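Local coordinates for protein vacuolar aminopeptidase 1 (Saccharomyces cerevisiae, PDB 5JGF) that removes N-terminal amino acids, preferably neutral or hydrophobic ones, from peptides as a zinc-dependent vacuolar aminopeptidase that assembles into homododecamers, at residues Ile88-Asp93 with Leu341-Asn346; Ile369-Asp374 with Arg426-Gly431; Gly67-Ala72 with Thr291-Asp296. All blocks are in the same frame, centred on the assembly; numbering follows the deposited sequence.

Interaction 1 of 3, residues Ile88-Asp93 with Leu341-Asn346; sequences IGSHVD and LSADVN. With ZN (zinc ion), chain K.
His-91 and Asp-344 meet at a shared zinc ion just past the point where two parallel strands part. The imidazole binds through NE2, 2.1 Å from the zinc, and Asp-344 chelates the ion unevenly, OD1 at 2.1 Å and OD2 at 2.5 Å. Ring and carboxylate planes stand 84° apart, with OD2 at the ring edge. For His-91, chi1 of 69° sets CG between backbone N and carbonyl carbon, from where the ring extends to the zinc. ND1 points away from the metal and donates to Asp-93 O at 3.0 Å, close to the ring plane, which, with the zinc bond at NE2, helps to set the ring's rotation. Behind the site the strands pair by backbone bonds from Gly-89 N to Leu-341 O and from Ala-343 N to Gly-89 O. Ser-90 adds a side-chain bond: with OG anti to its carbonyl carbon (chi1 -61°), the hydroxyl donates to a lone pair of Ala-343 O at 2.9 Å. Ile-88 CG2 packs on Ala-343 CB at 4.0 Å, and Phe-456 of helix 448-468 touches both residues. Two waters and Asp-262 complete the zinc shell. The arrangement is that of the two-zinc site of an M18 aminopeptidase, at the C-terminal end of the parallel pairing of strands 86-91 and 339-347.

Interaction 2 of 3, residues Ile369-Asp374 with Arg426-Gly431; sequences ITLSLD and RTIDLG
The peptide group joining Leu-430 to Gly-431 lies between two residues: Ile-369 CG1 lies obliquely off one face, beyond the nitrogen end, 4.0 Å from Gly-431 N, and Asn-346 ND2 of the neighbouring strand 339-347 is over the other face. At its edge Gly-431 N donates to Thr-370 O at 2.9 Å. The carbonyl group of Gly-431 is covered by the same isoleucine, whose CD1 stands almost directly above the carbonyl carbon at 3.5 Å. This placement begins with CG1 anti to the backbone N (chi1 -155°). Near the carbonyl's own plane, tilted 17° from it, Thr-370 N bonds to Gly-431 O and closes the hydrogen-bonded pair of this antiparallel bridge. A third backbone bond, Ser-372 N to Asp-429 O, comes in more steeply.

Leu-371 and Leu-430 form the next, non-hydrogen-bonded pair. Leu-371 CD1 reaches Ile-428 CG2 at 3.6 Å and also touches Leu-430 CB at 3.8 Å, making an aliphatic cluster on this face. Leu-430 CB lies only 3.2 Å from Thr-370 O, evidence of tight packing where the N-to-C directions of the short segments make 134°, well short of antiparallel. Across from the leucines, Ser-372 and Asp-429 meet through their CB atoms at 4.0 Å, while their polar ends serve other partners. Ser-372 OG bonds to Asn-346 ND2, which also donates to Thr-370 O. Asp-429 OD1 takes bonds from Thr-414 and Ser-342, and OD2 one from Ala-380 N.

The chemistry is thus divided by face. Aliphatic contacts hold one side, while on the other a buried carboxylate gripped by several donors would probably remain ionised; the side chain of Asp-429 lies about 5 Å from that of the zinc ligand Asp-344, nearest atoms compared.

Interaction 3 of 3, residues Gly67-Ala72 with Thr291-Asp296; sequences GTNLSA and TVTLYD
Leu-294 O is gripped twice by consecutive residues, Leu-70 N at 3.0 Å and Asn-69 ND2 at 2.8 Å. The backbone donor lies in the carbonyl plane, whereas the side-chain donor arrives from above it, 35° out. CG of Asn-69, anti to the backbone N (chi1 -176°), starts the side chain on this course. The amide then runs beside the Tyr-295 ring and points the same way, with ND2 3.6 Å from CD1. Such doubled acceptance recurs at the far end, where Ala-72 O takes both Val-292 N and Thr-291 OG1, the hydroxyl again from above the plane. Between them Leu-294 N donates to Leu-70 O at 2.6 Å, short and nearly straight (170°).

On the face opposite Leu-70 and Leu-294, the hydroxyls of Ser-71 and Thr-293 share a hydrogen bond, OG to OG1 at 2.9 Å. Beyond the Leu-70/Leu-294 bridge Thr-68 OG1 donates to Asp-296 OD1 at 2.7 Å, meeting the oxygen from above the carboxylate plane. Thr-68 O, buried by the contact and 3.4 Å from Asp-296 CB, has no polar partner in the model. Helix 312-324 covers Asn-69, Ser-71 and Tyr-295, and helix 261-278 covers Ala-72 and Val-292. Thr-68 and Asn-69 form a classic beta bulge against Arg-65 of the neighbouring strand 58-65. Strands 69-76 and 289-295 make an antiparallel pair in a mixed sheet with helices on both faces.

How the interactions relate
All three contacts belong to one mixed nine-stranded sheet and together use six neighbouring strands, in the order 69-76, 289-295, 86-91, 339-347, 426-434 and 369-372. Interaction 1 is the middle pair; its centre is about 10 Å from the centres of both others, which are about 19 Å from each other and do not touch. Strand 289-295 joins interaction 3 to interaction 1 through Ser-90 O and Tyr-295 N, 2.7 Å apart. On the opposite flank Ser-342 N lies 2.8 Å from Ile-428 O. Along the chain interactions 1 and 3 interleave, and interaction 2 follows both. Distant sequence segments thus build a continuous sheet with a zinc site at the C-terminal end of its middle parallel pairing.

Interaction 1 of 3, residues Ile88-Asp93 with Leu341-Asn346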
ATOM      1  N   ILE D  88     -17.267 -51.328   5.443  1.00 13.44           N
ATOM      2  CA  ILE D  88     -16.314 -50.528   4.684  1.00 14.39           C
ATOM      3  C   ILE D  88     -17.183 -49.501   3.973  1.00 13.20           C
ATOM      4  O   ILE D  88     -18.076 -49.856   3.198  1.00 12.57           O
ATOM      5  CB  ILE D  88     -15.521 -51.305   3.611  1.00 14.11           C
ATOM      6  CG1 ILE D  88     -14.597 -52.334   4.263  1.00 15.52           C
ATOM      7  CG2 ILE D  88     -14.658 -50.314   2.811  1.00 15.38           C
ATOM      8  CD1 ILE D  88     -13.699 -53.059   3.271  1.00 13.44           C
ATOM      9  N   GLY D  89     -16.947 -48.226   4.261  1.00 13.27           N
ATOM     10  CA  GLY D  89     -17.721 -47.178   3.623  1.00 13.74           C
ATOM     11  C   GLY D  89     -16.833 -46.320   2.743  1.00 14.93           C
ATOM     12  O   GLY D  89     -15.780 -45.870   3.185  1.00 13.23           O
ATOM     13  N   SER D  90     -17.251 -46.102   1.500  1.00 13.64           N
ATOM     14  CA  SER D  90     -16.480 -45.293   0.557  1.00 14.78           C
ATOM     15  C   SER D  90     -17.433 -44.449  -0.276  1.00 13.42           C
ATOM     16  O   SER D  90     -18.650 -44.646  -0.225  1.00 13.57           O
ATOM     17  CB  SER D  90     -15.664 -46.195  -0.374  1.00 14.64           C
ATOM     18  OG  SER D  90     -14.745 -46.989   0.354  1.00 20.56           O
ATOM     19  N   HIS D  91     -16.898 -43.501  -1.040  1.00 10.72           N
ATOM     20  CA  HIS D  91     -17.775 -42.693  -1.873  1.00 12.29           C
ATOM     21  C   HIS D  91     -17.498 -42.915  -3.349  1.00 11.77           C
ATOM     22  O   HIS D  91     -16.352 -43.095  -3.762  1.00 13.83           O
ATOM     23  CB  HIS D  91     -17.708 -41.199  -1.479  1.00 10.44           C
ATOM     24  CG  HIS D  91     -16.408 -40.517  -1.788  1.00 10.26           C
ATOM     25  ND1 HIS D  91     -16.176 -39.868  -2.981  1.00  9.81           N
ATOM     26  CD2 HIS D  91     -15.314 -40.297  -1.022  1.00 10.96           C
ATOM     27  CE1 HIS D  91     -14.998 -39.270  -2.935  1.00 11.10           C
ATOM     28  NE2 HIS D  91     -14.455 -39.515  -1.756  1.00  8.31           N
ATOM     29  N   VAL D  92     -18.567 -42.952  -4.138  1.00 12.49           N
ATOM     30  CA  VAL D  92     -18.444 -43.184  -5.568  1.00 11.96           C
ATOM     31  C   VAL D  92     -18.581 -41.937  -6.424  1.00 12.07           C
ATOM     32  O   VAL D  92     -18.429 -42.007  -7.638  1.00 12.36           O
ATOM     33  CB  VAL D  92     -19.456 -44.244  -6.051  1.00 12.80           C
ATOM     34  CG1 VAL D  92     -18.998 -45.625  -5.616  1.00 13.95           C
ATOM     35  CG2 VAL D  92     -20.839 -43.943  -5.490  1.00 13.49           C
ATOM     36  N   ASP D  93     -18.887 -40.799  -5.807  1.00 11.57           N
ATOM     37  CA  ASP D  93     -18.971 -39.573  -6.587  1.00 11.70           C
ATOM     38  C   ASP D  93     -17.538 -39.068  -6.719  1.00 12.63           C
ATOM     39  O   ASP D  93     -16.696 -39.343  -5.863  1.00 11.99           O
ATOM     40  CB  ASP D  93     -19.840 -38.512  -5.893  1.00 11.08           C
ATOM     41  CG  ASP D  93     -19.290 -38.078  -4.540  1.00 13.66           C
ATOM     42  OD1 ASP D  93     -19.204 -36.848  -4.299  1.00 12.37           O
ATOM     43  OD2 ASP D  93     -18.959 -38.952  -3.714  1.00 11.79           O
ATOM     44  N   LEU D 341     -14.714 -49.199   8.535  1.00 13.27           N
ATOM     45  CA  LEU D 341     -13.511 -48.699   7.895  1.00 14.81           C
ATOM     46  C   LEU D 341     -14.019 -47.651   6.921  1.00 13.93           C
ATOM     47  O   LEU D 341     -14.738 -47.974   5.978  1.00 15.36           O
ATOM     48  CB  LEU D 341     -12.765 -49.789   7.109  1.00 14.44           C
ATOM     49  CG  LEU D 341     -12.144 -50.985   7.839  1.00 14.14           C
ATOM     50  CD1 LEU D 341     -11.224 -51.734   6.877  1.00 14.62           C
ATOM     51  CD2 LEU D 341     -11.356 -50.512   9.054  1.00 13.81           C
ATOM     52  N   SER D 342     -13.687 -46.392   7.180  1.00 13.39           N
ATOM     53  CA  SER D 342     -14.074 -45.311   6.286  1.00 13.47           C
ATOM     54  C   SER D 342     -12.916 -45.267   5.297  1.00 15.09           C
ATOM     55  O   SER D 342     -11.852 -44.733   5.605  1.00 13.87           O
ATOM     56  CB  SER D 342     -14.164 -43.990   7.051  1.00 13.88           C
ATOM     57  OG  SER D 342     -14.375 -42.911   6.159  1.00 14.11           O
ATOM     58  N   ALA D 343     -13.119 -45.853   4.120  1.00 15.00           N
ATOM     59  CA  ALA D 343     -12.069 -45.926   3.115  1.00 14.67           C
ATOM     60  C   ALA D 343     -12.144 -44.816   2.081  1.00 15.31           C
ATOM     61  O   ALA D 343     -12.990 -44.839   1.189  1.00 14.15           O
ATOM     62  CB  ALA D 343     -12.108 -47.290   2.422  1.00 16.22           C
ATOM     63  N   ASP D 344     -11.248 -43.843   2.216  1.00 14.24           N
ATOM     64  CA  ASP D 344     -11.182 -42.723   1.290  1.00 12.72           C
ATOM     65  C   ASP D 344      -9.701 -42.486   1.017  1.00 12.58           C
ATOM     66  O   ASP D 344      -8.876 -42.522   1.931  1.00 13.86           O
ATOM     67  CB  ASP D 344     -11.815 -41.470   1.906  1.00 12.46           C
ATOM     68  CG  ASP D 344     -12.160 -40.417   0.865  1.00 12.88           C
ATOM     69  OD1 ASP D 344     -11.780 -40.598  -0.307  1.00 12.52           O
ATOM     70  OD2 ASP D 344     -12.812 -39.411   1.221  1.00 12.40           O
ATOM     71  N   VAL D 345      -9.361 -42.266  -0.244  1.00 13.21           N
ATOM     72  CA  VAL D 345      -7.974 -42.042  -0.620  1.00 12.11           C
ATOM     73  C   VAL D 345      -7.341 -40.913   0.181  1.00 14.21           C
ATOM     74  O   VAL D 345      -8.009 -39.944   0.542  1.00 14.13           O
ATOM     75  CB  VAL D 345      -7.859 -41.705  -2.124  1.00 13.10           C
ATOM     76  CG1 VAL D 345      -8.265 -42.913  -2.958  1.00 13.11           C
ATOM     77  CG2 VAL D 345      -8.744 -40.505  -2.461  1.00 12.63           C
ATOM     78  N   ASN D 346      -6.059 -41.062   0.493  1.00 12.05           N
ATOM     79  CA  ASN D 346      -5.338 -40.020   1.202  1.00 12.91           C
ATOM     80  C   ASN D 346      -4.155 -39.609   0.327  1.00 13.13           C
ATOM     81  O   ASN D 346      -4.050 -40.044  -0.823  1.00 12.63           O
ATOM     82  CB  ASN D 346      -4.891 -40.466   2.603  1.00 14.14           C
ATOM     83  CG  ASN D 346      -4.565 -41.936   2.677  1.00 16.83           C
ATOM     84  OD1 ASN D 346      -3.916 -42.483   1.794  1.00 17.34           O
ATOM     85  ND2 ASN D 346      -5.002 -42.584   3.756  1.00 18.20           N
TER
HETATM   86 ZN    ZN K 601     -12.494 -38.809  -1.241  1.00 15.68          ZN
HETATM   87  O   HOH W   1     -14.594 -43.057   3.364  1.00 18.72           O
HETATM   88  O   HOH W   2     -10.270 -38.223  -0.495  1.00 13.45           O
HETATM   89  O   HOH W   3     -13.027 -36.838  -1.108  1.00 22.31           O

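Interaction 2 of 3, residues Ile369-Asp374 with Arg426-Gly431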
ATOM      1  N   ILE D 369      -1.987 -50.139   2.554  1.00 15.03           N
ATOM      2  CA  ILE D 369      -3.024 -49.206   2.973  1.00 15.01           C
ATOM      3  C   ILE D 369      -2.433 -48.105   3.850  1.00 14.84           C
ATOM      4  O   ILE D 369      -1.438 -48.317   4.544  1.00 14.78           O
ATOM      5  CB  ILE D 369      -4.143 -49.955   3.751  1.00 16.20           C
ATOM      6  CG1 ILE D 369      -5.460 -49.181   3.664  1.00 16.53           C
ATOM      7  CG2 ILE D 369      -3.725 -50.166   5.209  1.00 16.24           C
ATOM      8  CD1 ILE D 369      -6.115 -49.240   2.289  1.00 16.26           C
ATOM      9  N   THR D 370      -3.048 -46.928   3.816  1.00 13.97           N
ATOM     10  CA  THR D 370      -2.578 -45.806   4.615  1.00 12.75           C
ATOM     11  C   THR D 370      -3.625 -45.383   5.630  1.00 13.10           C
ATOM     12  O   THR D 370      -4.772 -45.116   5.285  1.00 13.49           O
ATOM     13  CB  THR D 370      -2.220 -44.594   3.725  1.00 11.08           C
ATOM     14  OG1 THR D 370      -1.140 -44.955   2.858  1.00 13.59           O
ATOM     15  CG2 THR D 370      -1.792 -43.398   4.586  1.00 13.06           C
ATOM     16  N   LEU D 371      -3.216 -45.341   6.891  1.00 12.51           N
ATOM     17  CA  LEU D 371      -4.099 -44.946   7.969  1.00 16.37           C
ATOM     18  C   LEU D 371      -4.137 -43.416   7.997  1.00 15.95           C
ATOM     19  O   LEU D 371      -3.090 -42.766   7.927  1.00 16.58           O
ATOM     20  CB  LEU D 371      -3.547 -45.497   9.285  1.00 19.52           C
ATOM     21  CG  LEU D 371      -4.501 -45.983  10.374  1.00 24.08           C
ATOM     22  CD1 LEU D 371      -5.593 -46.873   9.789  1.00 24.92           C
ATOM     23  CD2 LEU D 371      -3.681 -46.747  11.405  1.00 24.78           C
ATOM     24  N   SER D 372      -5.338 -42.848   8.067  1.00 14.67           N
ATOM     25  CA  SER D 372      -5.501 -41.394   8.107  1.00 14.63           C
ATOM     26  C   SER D 372      -5.701 -40.982   9.556  1.00 16.70           C
ATOM     27  O   SER D 372      -6.678 -41.380  10.201  1.00 14.39           O
ATOM     28  CB  SER D 372      -6.703 -40.959   7.267  1.00 15.56           C
ATOM     29  OG  SER D 372      -6.504 -41.256   5.895  1.00 17.48           O
ATOM     30  N   LEU D 373      -4.772 -40.180  10.062  1.00 13.46           N
ATOM     31  CA  LEU D 373      -4.812 -39.746  11.447  1.00 16.02           C
ATOM     32  C   LEU D 373      -4.915 -38.236  11.579  1.00 15.18           C
ATOM     33  O   LEU D 373      -4.251 -37.496  10.854  1.00 16.59           O
ATOM     34  CB  LEU D 373      -3.550 -40.230  12.164  1.00 16.73           C
ATOM     35  CG  LEU D 373      -3.282 -41.734  12.114  1.00 20.51           C
ATOM     36  CD1 LEU D 373      -1.830 -41.987  11.738  1.00 20.82           C
ATOM     37  CD2 LEU D 373      -3.616 -42.355  13.464  1.00 22.24           C
ATOM     38  N   ASP D 374      -5.747 -37.789  12.513  1.00 15.19           N
ATOM     39  CA  ASP D 374      -5.925 -36.363  12.765  1.00 14.35           C
ATOM     40  C   ASP D 374      -6.464 -36.164  14.171  1.00 16.22           C
ATOM     41  O   ASP D 374      -7.485 -36.745  14.540  1.00 17.25           O
ATOM     42  CB  ASP D 374      -6.901 -35.742  11.776  1.00 14.10           C
ATOM     43  CG  ASP D 374      -6.959 -34.241  11.907  1.00 16.01           C
ATOM     44  OD1 ASP D 374      -6.010 -33.579  11.441  1.00 16.12           O
ATOM     45  OD2 ASP D 374      -7.935 -33.722  12.490  1.00 16.50           O
ATOM     46  N   ARG D 426     -17.023 -47.652  16.500  1.00 14.90           N
ATOM     47  CA  ARG D 426     -15.634 -47.258  16.312  1.00 14.18           C
ATOM     48  C   ARG D 426     -15.381 -47.255  14.808  1.00 14.33           C
ATOM     49  O   ARG D 426     -15.641 -48.243  14.112  1.00 12.98           O
ATOM     50  CB  ARG D 426     -14.706 -48.242  17.025  1.00 14.51           C
ATOM     51  CG  ARG D 426     -13.231 -48.008  16.764  1.00 16.94           C
ATOM     52  CD  ARG D 426     -12.378 -48.646  17.847  1.00 17.40           C
ATOM     53  NE  ARG D 426     -12.298 -47.816  19.049  1.00 18.46           N
ATOM     54  CZ  ARG D 426     -12.622 -48.230  20.271  1.00 20.62           C
ATOM     55  NH1 ARG D 426     -12.506 -47.406  21.301  1.00 20.02           N
ATOM     56  NH2 ARG D 426     -13.077 -49.463  20.462  1.00 19.86           N
ATOM     57  N   THR D 427     -14.877 -46.131  14.310  1.00 14.02           N
ATOM     58  CA  THR D 427     -14.631 -45.962  12.886  1.00 13.33           C
ATOM     59  C   THR D 427     -13.171 -45.609  12.629  1.00 12.77           C
ATOM     60  O   THR D 427     -12.580 -44.809  13.353  1.00 12.86           O
ATOM     61  CB  THR D 427     -15.541 -44.847  12.336  1.00 14.04           C
ATOM     62  OG1 THR D 427     -16.911 -45.215  12.550  1.00 15.45           O
ATOM     63  CG2 THR D 427     -15.291 -44.610  10.852  1.00 13.59           C
ATOM     64  N   ILE D 428     -12.602 -46.215  11.593  1.00 11.94           N
ATOM     65  CA  ILE D 428     -11.208 -45.993  11.241  1.00 12.49           C
ATOM     66  C   ILE D 428     -11.089 -45.421   9.835  1.00 13.43           C
ATOM     67  O   ILE D 428     -11.527 -46.041   8.865  1.00 12.28           O
ATOM     68  CB  ILE D 428     -10.425 -47.321  11.306  1.00 16.76           C
ATOM     69  CG1 ILE D 428     -10.641 -47.964  12.678  1.00 20.79           C
ATOM     70  CG2 ILE D 428      -8.938 -47.077  11.050  1.00 17.55           C
ATOM     71  CD1 ILE D 428     -10.534 -49.469  12.677  1.00 22.02           C
ATOM     72  N   ASP D 429     -10.508 -44.230   9.728  1.00 12.53           N
ATOM     73  CA  ASP D 429     -10.317 -43.608   8.427  1.00 12.13           C
ATOM     74  C   ASP D 429      -8.978 -44.056   7.862  1.00 12.57           C
ATOM     75  O   ASP D 429      -7.943 -43.933   8.513  1.00 12.48           O
ATOM     76  CB  ASP D 429     -10.355 -42.080   8.548  1.00 14.23           C
ATOM     77  CG  ASP D 429     -11.765 -41.522   8.445  1.00 12.74           C
ATOM     78  OD1 ASP D 429     -12.326 -41.513   7.327  1.00 15.03           O
ATOM     79  OD2 ASP D 429     -12.313 -41.098   9.481  1.00 14.70           O
ATOM     80  N   LEU D 430      -9.014 -44.598   6.650  1.00 12.31           N
ATOM     81  CA  LEU D 430      -7.813 -45.069   5.977  1.00 11.48           C
ATOM     82  C   LEU D 430      -8.122 -45.143   4.494  1.00 12.29           C
ATOM     83  O   LEU D 430      -9.238 -44.852   4.073  1.00 13.89           O
ATOM     84  CB  LEU D 430      -7.410 -46.453   6.504  1.00 11.67           C
ATOM     85  CG  LEU D 430      -8.492 -47.537   6.627  1.00 12.98           C
ATOM     86  CD1 LEU D 430      -9.026 -47.925   5.259  1.00 14.74           C
ATOM     87  CD2 LEU D 430      -7.891 -48.762   7.329  1.00 13.86           C
ATOM     88  N   GLY D 431      -7.139 -45.532   3.698  1.00 12.13           N
ATOM     89  CA  GLY D 431      -7.389 -45.624   2.277  1.00 13.58           C
ATOM     90  C   GLY D 431      -6.125 -45.850   1.490  1.00 13.41           C
ATOM     91  O   GLY D 431      -5.040 -45.959   2.057  1.00 13.16           O
TER

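Interaction 3 of 3, residues Gly67-Ala72 with Thr291-Asp296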
ATOM      1  N   GLY D  67     -29.925 -44.350  -7.358  1.00 16.50           N
ATOM      2  CA  GLY D  67     -29.097 -44.844  -8.445  1.00 15.34           C
ATOM      3  C   GLY D  67     -27.631 -44.458  -8.291  1.00 14.11           C
ATOM      4  O   GLY D  67     -26.830 -44.687  -9.194  1.00 12.80           O
ATOM      5  N   THR D  68     -27.275 -43.892  -7.139  1.00 14.93           N
ATOM      6  CA  THR D  68     -25.902 -43.445  -6.889  1.00 14.50           C
ATOM      7  C   THR D  68     -25.377 -43.787  -5.492  1.00 15.03           C
ATOM      8  O   THR D  68     -24.261 -43.407  -5.138  1.00 14.36           O
ATOM      9  CB  THR D  68     -25.797 -41.912  -7.045  1.00 15.23           C
ATOM     10  OG1 THR D  68     -26.657 -41.280  -6.085  1.00 14.36           O
ATOM     11  CG2 THR D  68     -26.215 -41.478  -8.438  1.00 14.80           C
ATOM     12  N   ASN D  69     -26.181 -44.501  -4.711  1.00 13.42           N
ATOM     13  CA  ASN D  69     -25.851 -44.870  -3.332  1.00 14.82           C
ATOM     14  C   ASN D  69     -26.170 -46.368  -3.238  1.00 16.07           C
ATOM     15  O   ASN D  69     -27.331 -46.765  -3.334  1.00 16.46           O
ATOM     16  CB  ASN D  69     -26.754 -44.033  -2.413  1.00 13.71           C
ATOM     17  CG  ASN D  69     -26.487 -44.225  -0.923  1.00 12.99           C
ATOM     18  OD1 ASN D  69     -27.301 -43.794  -0.104  1.00 14.98           O
ATOM     19  ND2 ASN D  69     -25.366 -44.841  -0.563  1.00 13.80           N
ATOM     20  N   LEU D  70     -25.141 -47.193  -3.069  1.00 15.57           N
ATOM     21  CA  LEU D  70     -25.331 -48.640  -3.018  1.00 15.37           C
ATOM     22  C   LEU D  70     -24.773 -49.291  -1.762  1.00 16.88           C
ATOM     23  O   LEU D  70     -23.731 -48.889  -1.248  1.00 14.51           O
ATOM     24  CB  LEU D  70     -24.690 -49.279  -4.258  1.00 14.90           C
ATOM     25  CG  LEU D  70     -24.723 -50.805  -4.440  1.00 15.01           C
ATOM     26  CD1 LEU D  70     -24.630 -51.136  -5.915  1.00 17.34           C
ATOM     27  CD2 LEU D  70     -23.582 -51.458  -3.674  1.00 14.56           C
ATOM     28  N   SER D  71     -25.486 -50.296  -1.265  1.00 14.40           N
ATOM     29  CA  SER D  71     -25.047 -51.030  -0.088  1.00 15.29           C
ATOM     30  C   SER D  71     -25.172 -52.521  -0.361  1.00 15.92           C
ATOM     31  O   SER D  71     -26.263 -53.018  -0.643  1.00 13.97           O
ATOM     32  CB  SER D  71     -25.890 -50.668   1.134  1.00 16.03           C
ATOM     33  OG  SER D  71     -25.432 -51.374   2.278  1.00 16.85           O
ATOM     34  N   ALA D  72     -24.044 -53.219  -0.305  1.00 14.99           N
ATOM     35  CA  ALA D  72     -24.019 -54.658  -0.525  1.00 15.31           C
ATOM     36  C   ALA D  72     -23.713 -55.270   0.828  1.00 16.23           C
ATOM     37  O   ALA D  72     -22.848 -54.774   1.554  1.00 15.75           O
ATOM     38  CB  ALA D  72     -22.932 -55.023  -1.524  1.00 14.00           C
ATOM     39  N   THR D 291     -20.543 -55.664   5.192  1.00 15.65           N
ATOM     40  CA  THR D 291     -21.074 -54.778   4.172  1.00 14.23           C
ATOM     41  C   THR D 291     -20.086 -53.761   3.635  1.00 14.88           C
ATOM     42  O   THR D 291     -19.166 -53.335   4.329  1.00 13.05           O
ATOM     43  CB  THR D 291     -22.298 -53.975   4.686  1.00 15.58           C
ATOM     44  OG1 THR D 291     -22.697 -53.023   3.689  1.00 14.68           O
ATOM     45  CG2 THR D 291     -21.954 -53.215   5.959  1.00 14.32           C
ATOM     46  N   VAL D 292     -20.282 -53.409   2.372  1.00 15.43           N
ATOM     47  CA  VAL D 292     -19.512 -52.363   1.729  1.00 14.86           C
ATOM     48  C   VAL D 292     -20.627 -51.435   1.274  1.00 14.24           C
ATOM     49  O   VAL D 292     -21.508 -51.837   0.514  1.00 13.62           O
ATOM     50  CB  VAL D 292     -18.736 -52.836   0.488  1.00 13.51           C
ATOM     51  CG1 VAL D 292     -18.218 -51.612  -0.282  1.00 15.48           C
ATOM     52  CG2 VAL D 292     -17.565 -53.706   0.903  1.00 13.95           C
ATOM     53  N   THR D 293     -20.622 -50.209   1.778  1.00 13.08           N
ATOM     54  CA  THR D 293     -21.636 -49.249   1.393  1.00 12.81           C
ATOM     55  C   THR D 293     -20.929 -48.109   0.672  1.00 14.32           C
ATOM     56  O   THR D 293     -19.943 -47.564   1.172  1.00 12.42           O
ATOM     57  CB  THR D 293     -22.413 -48.751   2.622  1.00 14.22           C
ATOM     58  OG1 THR D 293     -23.098 -49.865   3.222  1.00 15.95           O
ATOM     59  CG2 THR D 293     -23.441 -47.701   2.224  1.00 13.71           C
ATOM     60  N   LEU D 294     -21.437 -47.791  -0.517  1.00 13.73           N
ATOM     61  CA  LEU D 294     -20.880 -46.759  -1.386  1.00 13.92           C
ATOM     62  C   LEU D 294     -21.797 -45.542  -1.409  1.00 14.46           C
ATOM     63  O   LEU D 294     -22.977 -45.648  -1.752  1.00 12.35           O
ATOM     64  CB  LEU D 294     -20.721 -47.323  -2.797  1.00 13.29           C
ATOM     65  CG  LEU D 294     -19.953 -48.648  -2.861  1.00 13.58           C
ATOM     66  CD1 LEU D 294     -19.911 -49.143  -4.299  1.00 14.40           C
ATOM     67  CD2 LEU D 294     -18.544 -48.462  -2.308  1.00 12.96           C
ATOM     68  N   TYR D 295     -21.237 -44.388  -1.058  1.00 13.98           N
ATOM     69  CA  TYR D 295     -21.996 -43.145  -0.985  1.00 12.48           C
ATOM     70  C   TYR D 295     -21.752 -42.153  -2.112  1.00 12.63           C
ATOM     71  O   TYR D 295     -20.683 -42.122  -2.725  1.00 12.49           O
ATOM     72  CB  TYR D 295     -21.690 -42.440   0.339  1.00 13.47           C
ATOM     73  CG  TYR D 295     -22.042 -43.251   1.564  1.00 12.62           C
ATOM     74  CD1 TYR D 295     -23.354 -43.308   2.031  1.00 13.86           C
ATOM     75  CD2 TYR D 295     -21.062 -43.969   2.251  1.00 13.18           C
ATOM     76  CE1 TYR D 295     -23.682 -44.059   3.157  1.00 13.47           C
ATOM     77  CE2 TYR D 295     -21.380 -44.725   3.376  1.00 13.58           C
ATOM     78  CZ  TYR D 295     -22.689 -44.764   3.822  1.00 14.43           C
ATOM     79  OH  TYR D 295     -23.003 -45.510   4.936  1.00 14.63           O
ATOM     80  N   ASP D 296     -22.765 -41.334  -2.359  1.00 12.27           N
ATOM     81  CA  ASP D 296     -22.703 -40.284  -3.364  1.00 13.60           C
ATOM     82  C   ASP D 296     -22.443 -39.013  -2.554  1.00 12.05           C
ATOM     83  O   ASP D 296     -22.433 -39.045  -1.322  1.00 12.87           O
ATOM     84  CB  ASP D 296     -24.061 -40.181  -4.076  1.00 12.29           C
ATOM     85  CG  ASP D 296     -24.048 -39.237  -5.272  1.00 15.43           C
ATOM     86  OD1 ASP D 296     -25.135 -39.024  -5.855  1.00 14.29           O
ATOM     87  OD2 ASP D 296     -22.973 -38.713  -5.640  1.00 15.10           O
TER